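Long-range contact in uncharacterized protein HI_0666 (Haemophilus influenzae, PDB 7CZO), which is the N-terminal domain component of a HipA-type toxin and probably works within the three-component HipBA toxin-antitoxin system: residues 15-19 with 30-35. Sequence-based numbering, arbitrary orientation.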
ATOM      1  N   GLU A  15      -3.236 -10.532  10.504  1.00 68.03           N
ATOM      2  CA  GLU A  15      -3.873  -9.529  11.352  1.00 73.42           C
ATOM      3  C   GLU A  15      -3.912  -8.145  10.699  1.00 69.69           C
ATOM      4  O   GLU A  15      -2.882  -7.643  10.258  1.00 68.90           O
ATOM      5  CB  GLU A  15      -3.105  -9.405  12.684  1.00 76.80           C
ATOM      6  CG  GLU A  15      -2.786 -10.719  13.383  1.00 79.64           C
ATOM      7  CD  GLU A  15      -4.027 -11.492  13.818  1.00 91.27           C
ATOM      8  OE1 GLU A  15      -4.968 -10.878  14.389  1.00 95.31           O
ATOM      9  OE2 GLU A  15      -4.046 -12.724  13.602  1.00 91.33           O
ATOM     10  N   PHE A  16      -5.099  -7.542  10.674  1.00 64.47           N
ATOM     11  CA  PHE A  16      -5.306  -6.157  10.274  1.00 65.10           C
ATOM     12  C   PHE A  16      -4.430  -5.275  11.126  1.00 58.67           C
ATOM     13  O   PHE A  16      -4.584  -5.286  12.343  1.00 61.45           O
ATOM     14  CB  PHE A  16      -6.772  -5.772  10.502  1.00 67.75           C
ATOM     15  CG  PHE A  16      -7.110  -4.359  10.159  1.00 72.21           C
ATOM     16  CD1 PHE A  16      -6.491  -3.696   9.103  1.00 79.78           C
ATOM     17  CD2 PHE A  16      -8.096  -3.698  10.859  1.00 79.51           C
ATOM     18  CE1 PHE A  16      -6.832  -2.390   8.781  1.00 78.85           C
ATOM     19  CE2 PHE A  16      -8.447  -2.391  10.538  1.00 82.26           C
ATOM     20  CZ  PHE A  16      -7.814  -1.736   9.497  1.00 83.22           C
ATOM     21  N   ILE A  17      -3.501  -4.542  10.494  1.00 53.09           N
ATOM     22  CA  ILE A  17      -2.608  -3.645  11.230  1.00 51.61           C
ATOM     23  C   ILE A  17      -2.765  -2.150  10.884  1.00 52.08           C
ATOM     24  O   ILE A  17      -2.232  -1.308  11.613  1.00 50.43           O
ATOM     25  CB  ILE A  17      -1.136  -4.024  11.029  1.00 54.69           C
ATOM     26  CG1 ILE A  17      -0.689  -3.686   9.615  1.00 60.91           C
ATOM     27  CG2 ILE A  17      -0.921  -5.495  11.276  1.00 60.83           C
ATOM     28  CD1 ILE A  17       0.771  -3.963   9.332  1.00 60.93           C
ATOM     29  N   GLY A  18      -3.450  -1.802   9.787  1.00 47.29           N
ATOM     30  CA  GLY A  18      -3.561  -0.380   9.409  1.00 46.09           C
ATOM     31  C   GLY A  18      -4.109  -0.102   8.023  1.00 45.06           C
ATOM     32  O   GLY A  18      -4.677  -0.987   7.402  1.00 45.47           O
ATOM     33  N   LEU A  19      -3.889   1.110   7.509  1.00 46.39           N
ATOM     34  CA  LEU A  19      -4.620   1.587   6.312  1.00 50.68           C
ATOM     35  C   LEU A  19      -3.696   2.332   5.383  1.00 52.21           C
ATOM     36  O   LEU A  19      -2.969   3.201   5.811  1.00 59.12           O
ATOM     37  CB  LEU A  19      -5.739   2.544   6.718  1.00 53.30           C
ATOM     38  CG  LEU A  19      -6.840   1.955   7.600  1.00 58.35           C
ATOM     39  CD1 LEU A  19      -7.562   3.065   8.342  1.00 60.02           C
ATOM     40  CD2 LEU A  19      -7.805   1.140   6.745  1.00 61.05           C
ATOM     41  N   SER A  30      -0.926   4.412   7.882  1.00 47.30           N
ATOM     42  CA  SER A  30      -1.121   4.596   9.312  1.00 52.34           C
ATOM     43  C   SER A  30      -1.449   3.286  10.016  1.00 53.83           C
ATOM     44  O   SER A  30      -2.191   2.458   9.480  1.00 58.34           O
ATOM     45  CB  SER A  30      -2.258   5.588   9.575  1.00 57.34           C
ATOM     46  OG  SER A  30      -3.510   5.086   9.105  1.00 60.33           O
ATOM     47  N   TYR A  31      -0.890   3.102  11.213  1.00 52.98           N
ATOM     48  CA  TYR A  31      -1.125   1.889  12.024  1.00 55.99           C
ATOM     49  C   TYR A  31      -2.428   2.020  12.807  1.00 55.22           C
ATOM     50  O   TYR A  31      -2.685   3.044  13.396  1.00 62.90           O
ATOM     51  CB  TYR A  31       0.013   1.706  13.053  1.00 51.34           C
ATOM     52  CG  TYR A  31       1.310   1.150  12.522  1.00 47.60           C
ATOM     53  CD1 TYR A  31       1.384  -0.168  12.096  1.00 48.50           C
ATOM     54  CD2 TYR A  31       2.456   1.919  12.472  1.00 47.35           C
ATOM     55  CE1 TYR A  31       2.553  -0.699  11.624  1.00 46.90           C
ATOM     56  CE2 TYR A  31       3.650   1.410  11.964  1.00 47.33           C
ATOM     57  CZ  TYR A  31       3.684   0.089  11.553  1.00 48.01           C
ATOM     58  OH  TYR A  31       4.846  -0.484  11.076  1.00 48.50           O
ATOM     59  N   ASN A  32      -3.227   0.981  12.871  1.00 59.42           N
ATOM     60  CA  ASN A  32      -4.317   0.960  13.843  1.00 64.28           C
ATOM     61  C   ASN A  32      -3.898   1.401  15.251  1.00 67.28           C
ATOM     62  O   ASN A  32      -2.778   1.151  15.692  1.00 67.67           O
ATOM     63  CB  ASN A  32      -4.965  -0.423  13.890  1.00 65.81           C
ATOM     64  CG  ASN A  32      -5.838  -0.673  12.688  1.00 75.08           C
ATOM     65  OD1 ASN A  32      -6.240   0.273  12.003  1.00 79.89           O
ATOM     66  ND2 ASN A  32      -6.138  -1.936  12.415  1.00 81.75           N
ATOM     67  N   PRO A  33      -4.798   2.083  15.967  1.00 78.74           N
ATOM     68  CA  PRO A  33      -4.398   2.647  17.267  1.00 73.84           C
ATOM     69  C   PRO A  33      -4.114   1.584  18.325  1.00 76.00           C
ATOM     70  O   PRO A  33      -3.297   1.820  19.217  1.00 75.04           O
ATOM     71  CB  PRO A  33      -5.595   3.500  17.673  1.00 77.52           C
ATOM     72  CG  PRO A  33      -6.598   3.390  16.562  1.00 81.80           C
ATOM     73  CD  PRO A  33      -6.235   2.239  15.704  1.00 77.25           C
ATOM     74  N   ASP A  34      -4.772   0.428  18.228  1.00 76.29           N
ATOM     75  CA  ASP A  34      -4.530  -0.675  19.169  1.00 89.47           C
ATOM     76  C   ASP A  34      -3.514  -1.660  18.661  1.00 89.93           C
ATOM     77  O   ASP A  34      -3.430  -2.762  19.209  1.00 90.51           O
ATOM     78  CB  ASP A  34      -5.782  -1.528  19.410  1.00100.10           C
ATOM     79  CG  ASP A  34      -7.010  -0.725  19.558  1.00 97.47           C
ATOM     80  OD1 ASP A  34      -7.091   0.050  20.539  1.00 93.63           O
ATOM     81  OD2 ASP A  34      -7.882  -0.896  18.677  1.00 98.04           O
ATOM     82  N   TYR A  35      -2.808  -1.323  17.584  1.00 88.75           N
ATOM     83  CA  TYR A  35      -1.790  -2.210  17.073  1.00 76.14           C
ATOM     84  C   TYR A  35      -0.523  -1.861  17.780  1.00 75.11           C
ATOM     85  O   TYR A  35       0.144  -0.855  17.486  1.00 81.87           O
ATOM     86  CB  TYR A  35      -1.610  -2.121  15.560  1.00 70.75           C
ATOM     87  CG  TYR A  35      -0.639  -3.158  15.031  1.00 65.50           C
ATOM     88  CD1 TYR A  35      -1.046  -4.484  14.843  1.00 64.17           C
ATOM     89  CD2 TYR A  35       0.679  -2.823  14.710  1.00 59.37           C
ATOM     90  CE1 TYR A  35      -0.178  -5.444  14.348  1.00 59.49           C
ATOM     91  CE2 TYR A  35       1.563  -3.783  14.228  1.00 63.92           C
ATOM     92  CZ  TYR A  35       1.127  -5.101  14.039  1.00 62.63           C
ATOM     93  OH  TYR A  35       1.996  -6.088  13.565  1.00 56.22           O
TER
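The backbone of Ile17 sets its CB over the face of the Tyr35 ring, 3.8 Å from the centroid, a CH-pi contact; the p, t rotamer then carries Ile17 CD1 to 4.4 Å from Tyr31 CE1. Tyr35 (chi1 t) is brought back toward strand 15-22 by the type I turn Asn32-Tyr35, closed by Tyr35 N to Asn32 O at 3.1 Å. Both tyrosine hydroxyls bond elsewhere, Tyr31 OH to Phe44 O and Leu40 N, Tyr35 OH to Ile38 O. The segments are the open end of the antiparallel hairpin 15-22/27-31 in the five-stranded sheet of the HipA N-terminal domain; on its other edge strand 15-22 carries a classic beta bulge, Ile17 and Gly18 both facing Val10 of strand 7-12. Leu19 N donates to Ser30 O (2.9 Å) and Ser30 N to Leu19 O (3.2 Å), and Asn32 N reaches Ile17 O at 2.8 Å. A CB on Gly18 would clash with Ser30 O. On the opposite face from Ile17, Phe16 (chi1 t) offers a ring face to the amide of m-rotamer Asn32, with Phe16 CE2 3.0 Å from Asn32 ND2.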